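Local coordinates for protein polyketide synthase PksR (Bacillus subtilis, PDB 4U3V) that takes part in making the antibiotic polyketide bacillaene, this portion being its double-hotdog enoyl-isomerase domain, at residues Asp266-Asn269 and Glu273-Leu276; Lys138-Glu143 and Trp248-Leu253; Gly59-Glu64 and Leu110-Arg115. All blocks are in the same frame, centred on the assembly; numbering follows the deposited sequence.

Contact 1: residues Asp266-Asn269 and Glu273-Leu276; sequences DVIN and ETVL
Asp266 meets the opposing strand through its CB, 4.1 Å from Thr274 CG2, while its carboxylate turns to a salt bridge with Lys138. Val267 follows with the backbone link: its N donates to Leu276 O (2.9 Å), and its O accepts from Val275 N (2.8 Å). Its two methyls divide the neighbours between them. CG2 rests 3.8 Å from Leu276 CB, and CG1 meets Val275 CG2 with the two side chains crossing at about a right angle. Next comes a beta bulge: Val267 pairs with Leu276 (hydrogen-bonded), Ile268 with Thr274 (non-hydrogen-bonded), and Val275 is the extra residue between them. Ile268 CG1 lies 4.0 Å from Thr274 CG2. Asn269 closes the ladder: its N donates to Glu273 O (2.9 Å), and its CG stands between the backbone N and the carbonyl carbon (chi1 61°), which brings OD1 to Glu273 N (3.1 Å), the donor tilted 34° from the carbonyl plane. OD1 also accepts from Ser271 N inside the turn. The weak bond from Asn269 ND2 to Glu273 OE2 joins an amide and a carboxylate whose planes stand 59° apart. Apolar methyls thus give way to polar groups toward the turn of this beta hairpin in the C-terminal hotdog, where one asparagine side chain, gripping two backbone N-H groups, ties the mouth of the loop together.

Contact 2: residues Lys138-Glu143 and Trp248-Leu253; sequences KKVNIE and WLLITL
The Trp248 indole offers one face to Ile142. The CG2 methyl stands almost squarely over the six-membered ring, 3.7 Å from its centroid and 7° off the normal, a CH-pi contact; the nearest ring atom to Ile142 CG2 is Trp248 CE2, at 3.8 Å. The first torsion of Ile142 (chi1 -77°) puts this methyl anti to the backbone N and over the ring. The other branch reaches toward the root of the indole on the same face, with Ile142 CG1 4.1 Å from Trp248 CG and Ile142 CD1 3.9 Å from Trp248 CB. Leu185, Lys187 and Lys146 also touch the Trp248 side chain.

Beside this pair a lighter contact forms, Val140 CG1 approaching Leu250 CD2 at 4.2 Å. Trp248 and Leu250 are two residues apart on strand 247-257 and both project toward 138-143, whereas Leu249 between them faces the other way, onto helix 205-219. Asn141, between Val140 and Ile142, is the N-cap of helix 142-147, its OD1 accepting from Asn144 N. Val145 of the same helix adds to the apolar cluster by touching both Val140 and Leu250.

Backbone bonds from Lys138 to Thr274 and from Val140 to Ser272 give the connection between the two hotdogs a separate, polar attachment to the neighbouring hairpin. Between 138-143 and 248-253 themselves no hydrogen bond forms: here the connection lies on the outer side of the C-terminal sheet, away from helix 205-219, and meets it through aliphatic and aromatic surfaces.

Contact 3: residues Gly59-Glu64 and Leu110-Arg115; sequences GSLAIE and LQIMYR
Ala62 and Leu110 make the tightest meeting between helix 59-64 and strand 110-115. The leucine's CD1 methyl comes 3.6 Å from Ala62 CB and also lies 3.5 Å from Ala62 O, so it covers part of the helix backbone as well as the side chain. It gets there because the leucine chain runs on extended past CG (chi2 172°), carrying CD1 forward to the helix. Two residues further along the strand, on the same face, Ile112 works with both of its branches. Its CG2 touches Leu61 CD1 at 4.0 Å, the two side chains passing at a slant, while Ile112 CD1 approaches Ala62 N at 4.3 Å. The small alanine lets the strand's larger side chains come up against the helix backbone, and the contact is wholly apolar at its side chains, with no hydrogen bond across it.

A second shell of apolar neighbours surrounds these groups. Leu61 is flanked by Leu97 and by Tyr201, Ile112 by Ala99, Leu110 by Cys130, and Ala62 by Ile78. Within the helix, Ile63 N bonds Gly59 O at 3.0 Å, which keeps this turn regular. On the polar flank of the helix Ser60 OG bonds Val203 O and Glu64 OE2 takes Thr202 N, tying the helix to a loop of the C-terminal hotdog.

The axes of the two short segments pass 9.3 Å apart at an angle of 125°, the helix running obliquely across the strand. Helix 56-69 is the central helix of the N-terminal hotdog, wrapped by its antiparallel sheet: strand 108-116 runs between strands 94-102 and 121-132, both of which are joined to it by backbone hydrogen bonds, and strand 75-83 packs against the helix through Ile78.

Contact 3 is fully buried, helix against sheet within the N-terminal hotdog, whereas contacts 1 and 2 are only partly buried. Contact 1 lies in the C-terminal hotdog; contact 2 sets the connecting segment against that hotdog's sheet. Those two touch, their centres about 7 Å apart: strands 247-257 and 260-268 are neighbours, joined through a backbone hydrogen bond from Leu250 N to Asp266 O, and Ile268 packs on Ile142. Lys138 spans both, pairing with Asp266 and Thr274. Contact 3 touches neither, its centre lying about 23 Å from that of contact 1. Chemistry follows place: the hairpin in contact 1 is held by backbone and turn hydrogen bonds, contacts 2 and 3 by apolar surfaces, aromatic only in contact 2.

Contact 1: residues Asp266-Asn269 and Glu273-Leu276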
ATOM      1  N   ASP A 266       7.013  -1.641  -9.260  1.00 29.05           N
ATOM      2  CA  ASP A 266       8.420  -1.389  -8.835  1.00 28.69           C
ATOM      3  C   ASP A 266       8.595   0.050  -8.379  1.00 24.75           C
ATOM      4  O   ASP A 266       8.255   1.016  -9.060  1.00 30.85           O
ATOM      5  CB  ASP A 266       9.405  -1.676  -9.981  1.00 31.47           C
ATOM      6  CG  ASP A 266       9.574  -3.165 -10.281  1.00 41.01           C
ATOM      7  OD1 ASP A 266       9.527  -4.000  -9.358  1.00 47.28           O
ATOM      8  OD2 ASP A 266       9.846  -3.499 -11.455  1.00 51.21           O
ATOM      9  N   VAL A 267       9.172   0.203  -7.184  1.00 29.41           N
ATOM     10  CA  VAL A 267       9.470   1.525  -6.679  1.00 27.65           C
ATOM     11  C   VAL A 267      10.957   1.791  -6.965  1.00 26.90           C
ATOM     12  O   VAL A 267      11.766   0.924  -6.673  1.00 30.13           O
ATOM     13  CB  VAL A 267       9.315   1.570  -5.142  1.00 30.53           C
ATOM     14  CG1 VAL A 267       9.533   2.988  -4.696  1.00 28.89           C
ATOM     15  CG2 VAL A 267       7.897   1.092  -4.749  1.00 30.29           C
ATOM     16  N   ILE A 268      11.239   2.935  -7.573  1.00 31.31           N
ATOM     17  CA  ILE A 268      12.592   3.241  -8.091  1.00 39.31           C
ATOM     18  C   ILE A 268      13.084   4.559  -7.497  1.00 33.53           C
ATOM     19  O   ILE A 268      12.318   5.509  -7.351  1.00 34.94           O
ATOM     20  CB  ILE A 268      12.551   3.325  -9.631  1.00 41.28           C
ATOM     21  CG1 ILE A 268      11.826   2.105 -10.194  1.00 37.30           C
ATOM     22  CG2 ILE A 268      13.952   3.515 -10.228  1.00 38.93           C
ATOM     23  CD1 ILE A 268      10.946   2.421 -11.395  1.00 41.10           C
ATOM     24  N   ASN A 269      14.361   4.617  -7.110  1.00 37.78           N
ATOM     25  CA  ASN A 269      14.905   5.859  -6.575  1.00 38.82           C
ATOM     26  C   ASN A 269      15.371   6.803  -7.678  1.00 52.13           C
ATOM     27  O   ASN A 269      15.162   6.529  -8.869  1.00 47.90           O
ATOM     28  CB  ASN A 269      16.030   5.574  -5.571  1.00 41.67           C
ATOM     29  CG  ASN A 269      17.197   4.836  -6.200  1.00 44.37           C
ATOM     30  OD1 ASN A 269      17.348   4.814  -7.427  1.00 45.56           O
ATOM     31  ND2 ASN A 269      18.024   4.218  -5.366  1.00 44.20           N
ATOM     32  N   GLU A 273      17.554   2.729  -9.697  1.00 41.87           N
ATOM     33  CA  GLU A 273      17.471   1.376  -9.183  1.00 39.80           C
ATOM     34  C   GLU A 273      16.267   1.192  -8.277  1.00 41.70           C
ATOM     35  O   GLU A 273      15.822   2.145  -7.609  1.00 39.65           O
ATOM     36  CB  GLU A 273      18.732   0.975  -8.442  1.00 48.37           C
ATOM     37  CG  GLU A 273      19.124   1.952  -7.351  1.00 68.50           C
ATOM     38  CD  GLU A 273      20.616   1.947  -7.073  1.00 81.27           C
ATOM     39  OE1 GLU A 273      21.310   1.031  -7.575  1.00 76.26           O
ATOM     40  OE2 GLU A 273      21.087   2.853  -6.347  1.00 78.64           O
ATOM     41  N   THR A 274      15.767  -0.036  -8.261  1.00 37.15           N
ATOM     42  CA  THR A 274      14.575  -0.358  -7.465  1.00 39.46           C
ATOM     43  C   THR A 274      14.832  -0.594  -5.985  1.00 42.33           C
ATOM     44  O   THR A 274      15.872  -1.146  -5.593  1.00 41.91           O
ATOM     45  CB  THR A 274      13.857  -1.630  -7.923  1.00 35.86           C
ATOM     46  OG1 THR A 274      14.669  -2.785  -7.691  1.00 41.68           O
ATOM     47  CG2 THR A 274      13.412  -1.523  -9.390  1.00 36.22           C
ATOM     48  N   VAL A 275      13.912  -0.102  -5.156  1.00 33.89           N
ATOM     49  CA  VAL A 275      14.109  -0.125  -3.699  1.00 30.86           C
ATOM     50  C   VAL A 275      12.975  -0.824  -2.942  1.00 37.43           C
ATOM     51  O   VAL A 275      13.099  -1.103  -1.744  1.00 34.52           O
ATOM     52  CB  VAL A 275      14.246   1.339  -3.213  1.00 31.84           C
ATOM     53  CG1 VAL A 275      15.519   2.003  -3.774  1.00 37.54           C
ATOM     54  CG2 VAL A 275      13.044   2.168  -3.611  1.00 34.49           C
ATOM     55  N   LEU A 276      11.950  -1.261  -3.682  1.00 31.76           N
ATOM     56  CA  LEU A 276      10.836  -1.977  -3.081  1.00 28.69           C
ATOM     57  C   LEU A 276      10.016  -2.548  -4.248  1.00 25.66           C
ATOM     58  O   LEU A 276       9.908  -1.868  -5.280  1.00 28.40           O
ATOM     59  CB  LEU A 276       9.988  -0.958  -2.304  1.00 31.56           C
ATOM     60  CG  LEU A 276       8.610  -1.358  -1.779  1.00 32.29           C
ATOM     61  CD1 LEU A 276       8.734  -2.492  -0.787  1.00 29.26           C
ATOM     62  CD2 LEU A 276       7.946  -0.146  -1.096  1.00 32.58           C
TER

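Contact 2: residues Lys138-Glu143 and Trp248-Leu253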
ATOM      1  N   LYS A 138      16.873  -3.845  -9.135  1.00 48.36           N
ATOM      2  CA  LYS A 138      16.806  -3.961 -10.580  1.00 43.27           C
ATOM      3  C   LYS A 138      17.133  -2.587 -11.125  1.00 56.72           C
ATOM      4  O   LYS A 138      17.012  -1.593 -10.410  1.00 48.89           O
ATOM      5  CB  LYS A 138      15.409  -4.419 -11.019  1.00 49.04           C
ATOM      6  CG  LYS A 138      15.019  -5.822 -10.548  1.00 48.68           C
ATOM      7  CD  LYS A 138      13.640  -6.201 -11.055  1.00 56.93           C
ATOM      8  CE  LYS A 138      12.692  -6.539  -9.917  1.00 60.39           C
ATOM      9  NZ  LYS A 138      11.265  -6.422 -10.348  1.00 58.91           N
ATOM     10  N   LYS A 139      17.718  -2.528 -12.315  1.00 56.13           N
ATOM     11  CA  LYS A 139      18.023  -1.231 -12.886  1.00 58.66           C
ATOM     12  C   LYS A 139      16.858  -0.838 -13.770  1.00 44.09           C
ATOM     13  O   LYS A 139      16.224  -1.704 -14.377  1.00 58.48           O
ATOM     14  CB  LYS A 139      19.357  -1.248 -13.650  1.00 67.38           C
ATOM     15  CG  LYS A 139      20.579  -1.247 -12.737  1.00 69.46           C
ATOM     16  CD  LYS A 139      21.796  -0.598 -13.392  1.00 83.14           C
ATOM     17  CE  LYS A 139      22.697  -1.627 -14.064  1.00 78.78           C
ATOM     18  NZ  LYS A 139      22.925  -2.840 -13.225  1.00 68.39           N
ATOM     19  N   VAL A 140      16.460   0.428 -13.675  1.00 48.11           N
ATOM     20  CA  VAL A 140      15.378   0.970 -14.489  1.00 46.94           C
ATOM     21  C   VAL A 140      15.765   2.363 -14.980  1.00 55.91           C
ATOM     22  O   VAL A 140      15.988   3.279 -14.180  1.00 61.76           O
ATOM     23  CB  VAL A 140      14.048   1.036 -13.691  1.00 46.92           C
ATOM     24  CG1 VAL A 140      12.950   1.692 -14.519  1.00 49.98           C
ATOM     25  CG2 VAL A 140      13.616  -0.356 -13.231  1.00 42.91           C
ATOM     26  N   ASN A 141      15.888   2.514 -16.300  1.00 49.66           N
ATOM     27  CA  ASN A 141      16.050   3.835 -16.889  1.00 53.29           C
ATOM     28  C   ASN A 141      14.704   4.542 -17.003  1.00 52.70           C
ATOM     29  O   ASN A 141      13.918   4.235 -17.891  1.00 53.01           O
ATOM     30  CB  ASN A 141      16.723   3.747 -18.276  1.00 45.99           C
ATOM     31  CG  ASN A 141      17.303   5.077 -18.725  1.00 55.81           C
ATOM     32  OD1 ASN A 141      16.742   6.143 -18.458  1.00 49.60           O
ATOM     33  ND2 ASN A 141      18.453   5.023 -19.391  1.00 56.43           N
ATOM     34  N   ILE A 142      14.468   5.502 -16.113  1.00 49.81           N
ATOM     35  CA  ILE A 142      13.177   6.170 -15.990  1.00 45.92           C
ATOM     36  C   ILE A 142      12.920   7.015 -17.226  1.00 52.59           C
ATOM     37  O   ILE A 142      11.785   7.093 -17.731  1.00 42.73           O
ATOM     38  CB  ILE A 142      13.159   7.072 -14.734  1.00 46.92           C
ATOM     39  CG1 ILE A 142      12.986   6.223 -13.479  1.00 54.56           C
ATOM     40  CG2 ILE A 142      12.095   8.153 -14.832  1.00 46.33           C
ATOM     41  CD1 ILE A 142      11.728   5.374 -13.483  1.00 47.88           C
ATOM     42  N   GLU A 143      13.978   7.671 -17.706  1.00 42.81           N
ATOM     43  CA  GLU A 143      13.864   8.478 -18.914  1.00 51.60           C
ATOM     44  C   GLU A 143      13.491   7.607 -20.114  1.00 35.17           C
ATOM     45  O   GLU A 143      12.669   7.988 -20.936  1.00 51.40           O
ATOM     46  CB  GLU A 143      15.176   9.230 -19.170  1.00 56.14           C
ATOM     47  CG  GLU A 143      15.353  10.464 -18.298  1.00 61.65           C
ATOM     48  CD  GLU A 143      14.151  11.398 -18.361  1.00 74.83           C
ATOM     49  OE1 GLU A 143      13.632  11.660 -19.476  1.00 58.31           O
ATOM     50  OE2 GLU A 143      13.715  11.868 -17.286  1.00 82.23           O
ATOM     51  N   TRP A 248       9.834   7.048  -7.872  1.00 30.87           N
ATOM     52  CA  TRP A 248       8.978   6.689  -8.999  1.00 30.29           C
ATOM     53  C   TRP A 248       8.321   5.349  -8.756  1.00 27.56           C
ATOM     54  O   TRP A 248       8.858   4.503  -8.053  1.00 29.13           O
ATOM     55  CB  TRP A 248       9.823   6.583 -10.261  1.00 38.95           C
ATOM     56  CG  TRP A 248      10.441   7.886 -10.686  1.00 37.61           C
ATOM     57  CD1 TRP A 248      11.628   8.460 -10.207  1.00 43.85           C
ATOM     58  CD2 TRP A 248       9.942   8.825 -11.685  1.00 32.60           C
ATOM     59  NE1 TRP A 248      11.859   9.669 -10.806  1.00 42.75           N
ATOM     60  CE2 TRP A 248      10.900   9.945 -11.712  1.00 39.19           C
ATOM     61  CE3 TRP A 248       8.814   8.891 -12.486  1.00 35.97           C
ATOM     62  CZ2 TRP A 248      10.748  11.028 -12.576  1.00 41.74           C
ATOM     63  CZ3 TRP A 248       8.703   9.955 -13.397  1.00 42.73           C
ATOM     64  CH2 TRP A 248       9.646  11.004 -13.431  1.00 41.29           C
ATOM     65  N   LEU A 249       7.119   5.171  -9.307  1.00 31.13           N
ATOM     66  CA  LEU A 249       6.451   3.839  -9.264  1.00 28.65           C
ATOM     67  C   LEU A 249       6.238   3.445 -10.732  1.00 22.98           C
ATOM     68  O   LEU A 249       5.612   4.206 -11.472  1.00 29.19           O
ATOM     69  CB  LEU A 249       5.070   3.957  -8.581  1.00 27.43           C
ATOM     70  CG  LEU A 249       5.004   4.633  -7.214  1.00 30.49           C
ATOM     71  CD1 LEU A 249       3.540   4.688  -6.733  1.00 28.65           C
ATOM     72  CD2 LEU A 249       5.853   3.780  -6.287  1.00 32.51           C
ATOM     73  N   LEU A 250       6.674   2.248 -11.108  1.00 26.54           N
ATOM     74  CA  LEU A 250       6.440   1.747 -12.451  1.00 26.73           C
ATOM     75  C   LEU A 250       5.484   0.572 -12.269  1.00 22.01           C
ATOM     76  O   LEU A 250       5.802  -0.431 -11.607  1.00 25.83           O
ATOM     77  CB  LEU A 250       7.773   1.293 -13.074  1.00 31.40           C
ATOM     78  CG  LEU A 250       7.652   0.544 -14.408  1.00 32.90           C
ATOM     79  CD1 LEU A 250       6.788   1.327 -15.384  1.00 34.27           C
ATOM     80  CD2 LEU A 250       9.035   0.284 -14.987  1.00 42.76           C
ATOM     81  N   ILE A 251       4.282   0.724 -12.818  1.00 25.42           N
ATOM     82  CA  ILE A 251       3.187  -0.206 -12.505  1.00 23.65           C
ATOM     83  C   ILE A 251       2.722  -0.862 -13.798  1.00 23.57           C
ATOM     84  O   ILE A 251       2.518  -0.190 -14.790  1.00 27.29           O
ATOM     85  CB  ILE A 251       2.024   0.615 -11.912  1.00 24.97           C
ATOM     86  CG1 ILE A 251       2.557   1.221 -10.591  1.00 29.57           C
ATOM     87  CG2 ILE A 251       0.768  -0.257 -11.773  1.00 30.89           C
ATOM     88  CD1 ILE A 251       1.623   2.205  -9.943  1.00 33.39           C
ATOM     89  N   THR A 252       2.669  -2.185 -13.798  1.00 21.89           N
ATOM     90  CA  THR A 252       2.284  -2.947 -14.988  1.00 25.76           C
ATOM     91  C   THR A 252       1.084  -3.845 -14.708  1.00 25.05           C
ATOM     92  O   THR A 252       1.067  -4.552 -13.714  1.00 25.17           O
ATOM     93  CB  THR A 252       3.480  -3.779 -15.462  1.00 32.67           C
ATOM     94  OG1 THR A 252       4.513  -2.854 -15.839  1.00 39.36           O
ATOM     95  CG2 THR A 252       3.106  -4.588 -16.694  1.00 39.74           C
ATOM     96  N   LEU A 253       0.089  -3.812 -15.586  1.00 23.26           N
ATOM     97  CA  LEU A 253      -1.025  -4.758 -15.510  1.00 23.55           C
ATOM     98  C   LEU A 253      -0.549  -6.145 -15.958  1.00 27.14           C
ATOM     99  O   LEU A 253       0.045  -6.300 -17.031  1.00 28.67           O
ATOM    100  CB  LEU A 253      -2.141  -4.287 -16.433  1.00 23.60           C
ATOM    101  CG  LEU A 253      -3.384  -5.169 -16.508  1.00 25.65           C
ATOM    102  CD1 LEU A 253      -4.084  -5.319 -15.152  1.00 25.29           C
ATOM    103  CD2 LEU A 253      -4.340  -4.630 -17.581  1.00 30.03           C
TER

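Contact 3: residues Gly59-Glu64 and Leu110-Arg115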
ATOM      1  N   GLY A  59      -0.191  -3.592   4.898  1.00 25.86           N
ATOM      2  CA  GLY A  59       1.149  -4.043   4.459  1.00 25.00           C
ATOM      3  C   GLY A  59       2.237  -3.375   5.311  1.00 27.33           C
ATOM      4  O   GLY A  59       3.236  -4.006   5.693  1.00 27.47           O
ATOM      5  N   SER A  60       2.015  -2.106   5.683  1.00 24.69           N
ATOM      6  CA  SER A  60       3.022  -1.436   6.530  1.00 25.88           C
ATOM      7  C   SER A  60       3.138  -2.077   7.931  1.00 24.19           C
ATOM      8  O   SER A  60       4.256  -2.196   8.476  1.00 25.16           O
ATOM      9  CB  SER A  60       2.685   0.049   6.673  1.00 23.24           C
ATOM     10  OG  SER A  60       2.848   0.713   5.385  1.00 27.39           O
ATOM     11  N   LEU A  61       1.999  -2.397   8.543  1.00 26.19           N
ATOM     12  CA  LEU A  61       1.986  -3.134   9.840  1.00 27.02           C
ATOM     13  C   LEU A  61       2.597  -4.516   9.695  1.00 28.86           C
ATOM     14  O   LEU A  61       3.342  -4.985  10.574  1.00 29.92           O
ATOM     15  CB  LEU A  61       0.554  -3.268  10.380  1.00 27.28           C
ATOM     16  CG  LEU A  61       0.018  -2.001  11.037  1.00 29.95           C
ATOM     17  CD1 LEU A  61      -1.498  -2.096  11.219  1.00 28.28           C
ATOM     18  CD2 LEU A  61       0.736  -1.832  12.380  1.00 33.49           C
ATOM     19  N   ALA A  62       2.321  -5.176   8.575  1.00 27.49           N
ATOM     20  CA  ALA A  62       2.948  -6.505   8.356  1.00 27.11           C
ATOM     21  C   ALA A  62       4.484  -6.459   8.257  1.00 28.57           C
ATOM     22  O   ALA A  62       5.161  -7.308   8.847  1.00 33.01           O
ATOM     23  CB  ALA A  62       2.350  -7.215   7.142  1.00 26.94           C
ATOM     24  N   ILE A  63       5.018  -5.412   7.643  1.00 26.06           N
ATOM     25  CA  ILE A  63       6.466  -5.202   7.502  1.00 25.29           C
ATOM     26  C   ILE A  63       7.104  -4.885   8.865  1.00 31.95           C
ATOM     27  O   ILE A  63       8.178  -5.400   9.210  1.00 28.26           O
ATOM     28  CB  ILE A  63       6.750  -4.092   6.498  1.00 27.57           C
ATOM     29  CG1 ILE A  63       6.396  -4.602   5.088  1.00 27.58           C
ATOM     30  CG2 ILE A  63       8.187  -3.614   6.594  1.00 30.82           C
ATOM     31  CD1 ILE A  63       6.328  -3.500   4.048  1.00 29.30           C
ATOM     32  N   GLU A  64       6.428  -4.073   9.671  1.00 29.90           N
ATOM     33  CA  GLU A  64       6.893  -3.862  11.039  1.00 28.65           C
ATOM     34  C   GLU A  64       6.972  -5.152  11.843  1.00 31.21           C
ATOM     35  O   GLU A  64       7.906  -5.314  12.641  1.00 31.36           O
ATOM     36  CB  GLU A  64       6.013  -2.854  11.781  1.00 29.57           C
ATOM     37  CG  GLU A  64       6.096  -1.462  11.205  1.00 28.91           C
ATOM     38  CD  GLU A  64       7.518  -0.947  11.132  1.00 37.73           C
ATOM     39  OE1 GLU A  64       8.310  -1.273  12.045  1.00 43.09           O
ATOM     40  OE2 GLU A  64       7.876  -0.301  10.123  1.00 39.98           O
ATOM     41  N   LEU A 110       0.959 -13.836   9.666  1.00 34.40           N
ATOM     42  CA  LEU A 110       0.693 -12.577  10.368  1.00 37.12           C
ATOM     43  C   LEU A 110      -0.811 -12.350  10.405  1.00 37.45           C
ATOM     44  O   LEU A 110      -1.473 -12.404   9.372  1.00 39.76           O
ATOM     45  CB  LEU A 110       1.348 -11.396   9.645  1.00 37.00           C
ATOM     46  CG  LEU A 110       2.877 -11.414   9.536  1.00 40.68           C
ATOM     47  CD1 LEU A 110       3.354 -10.288   8.633  1.00 44.37           C
ATOM     48  CD2 LEU A 110       3.536 -11.342  10.901  1.00 42.92           C
ATOM     49  N   GLN A 111      -1.351 -12.085  11.590  1.00 32.66           N
ATOM     50  CA  GLN A 111      -2.722 -11.649  11.705  1.00 33.84           C
ATOM     51  C   GLN A 111      -2.799 -10.188  12.169  1.00 35.83           C
ATOM     52  O   GLN A 111      -2.347  -9.855  13.253  1.00 37.30           O
ATOM     53  CB  GLN A 111      -3.444 -12.504  12.729  1.00 46.45           C
ATOM     54  CG  GLN A 111      -3.557 -13.944  12.297  1.00 57.33           C
ATOM     55  CD  GLN A 111      -4.850 -14.553  12.764  1.00 68.43           C
ATOM     56  OE1 GLN A 111      -4.862 -15.336  13.712  1.00 68.86           O
ATOM     57  NE2 GLN A 111      -5.958 -14.128  12.161  1.00 58.92           N
ATOM     58  N   ILE A 112      -3.333  -9.328  11.322  1.00 31.18           N
ATOM     59  CA  ILE A 112      -3.557  -7.944  11.702  1.00 27.48           C
ATOM     60  C   ILE A 112      -4.977  -7.844  12.212  1.00 29.17           C
ATOM     61  O   ILE A 112      -5.940  -7.977  11.445  1.00 29.61           O
ATOM     62  CB  ILE A 112      -3.409  -6.977  10.498  1.00 32.38           C
ATOM     63  CG1 ILE A 112      -2.114  -7.223   9.710  1.00 38.84           C
ATOM     64  CG2 ILE A 112      -3.498  -5.545  10.981  1.00 32.87           C
ATOM     65  CD1 ILE A 112      -0.885  -7.300  10.558  1.00 36.53           C
ATOM     66  N   MET A 113      -5.111  -7.560  13.508  1.00 25.90           N
ATOM     67  CA  MET A 113      -6.415  -7.548  14.169  1.00 28.26           C
ATOM     68  C   MET A 113      -6.729  -6.130  14.583  1.00 23.93           C
ATOM     69  O   MET A 113      -5.828  -5.326  14.842  1.00 27.20           O
ATOM     70  CB  MET A 113      -6.374  -8.413  15.450  1.00 31.21           C
ATOM     71  CG  MET A 113      -5.669  -9.753  15.286  1.00 45.04           C
ATOM     72  SD  MET A 113      -6.789 -10.879  14.438  1.00 46.25           S
ATOM     73  CE  MET A 113      -8.072 -11.178  15.665  1.00 37.48           C
ATOM     74  N   TYR A 114      -8.019  -5.823  14.674  1.00 26.78           N
ATOM     75  CA  TYR A 114      -8.436  -4.563  15.228  1.00 24.37           C
ATOM     76  C   TYR A 114      -9.479  -4.781  16.296  1.00 25.09           C
ATOM     77  O   TYR A 114     -10.149  -5.814  16.320  1.00 28.25           O
ATOM     78  CB  TYR A 114      -8.998  -3.640  14.139  1.00 29.34           C
ATOM     79  CG  TYR A 114     -10.382  -4.024  13.640  1.00 27.22           C
ATOM     80  CD1 TYR A 114     -11.501  -3.310  14.024  1.00 33.31           C
ATOM     81  CD2 TYR A 114     -10.536  -5.099  12.785  1.00 29.99           C
ATOM     82  CE1 TYR A 114     -12.753  -3.651  13.541  1.00 33.10           C
ATOM     83  CE2 TYR A 114     -11.779  -5.461  12.303  1.00 33.14           C
ATOM     84  CZ  TYR A 114     -12.873  -4.730  12.691  1.00 36.40           C
ATOM     85  OH  TYR A 114     -14.093  -5.073  12.197  1.00 45.37           O
ATOM     86  N   ARG A 115      -9.571  -3.822  17.195  1.00 27.87           N
ATOM     87  CA  ARG A 115     -10.462  -3.994  18.338  1.00 29.64           C
ATOM     88  C   ARG A 115     -11.723  -3.231  18.049  1.00 35.35           C
ATOM     89  O   ARG A 115     -11.723  -1.996  18.000  1.00 36.83           O
ATOM     90  CB  ARG A 115      -9.786  -3.551  19.629  1.00 32.72           C
ATOM     91  CG  ARG A 115     -10.576  -3.871  20.887  1.00 43.17           C
ATOM     92  CD  ARG A 115      -9.708  -3.587  22.109  1.00 56.45           C
ATOM     93  NE  ARG A 115      -9.331  -4.819  22.794  1.00 52.57           N
ATOM     94  CZ  ARG A 115      -8.281  -4.961  23.602  1.00 45.57           C
ATOM     95  NH1 ARG A 115      -7.396  -3.978  23.768  1.00 45.95           N
ATOM     96  NH2 ARG A 115      -8.056  -6.138  24.169  1.00 51.55           N
TER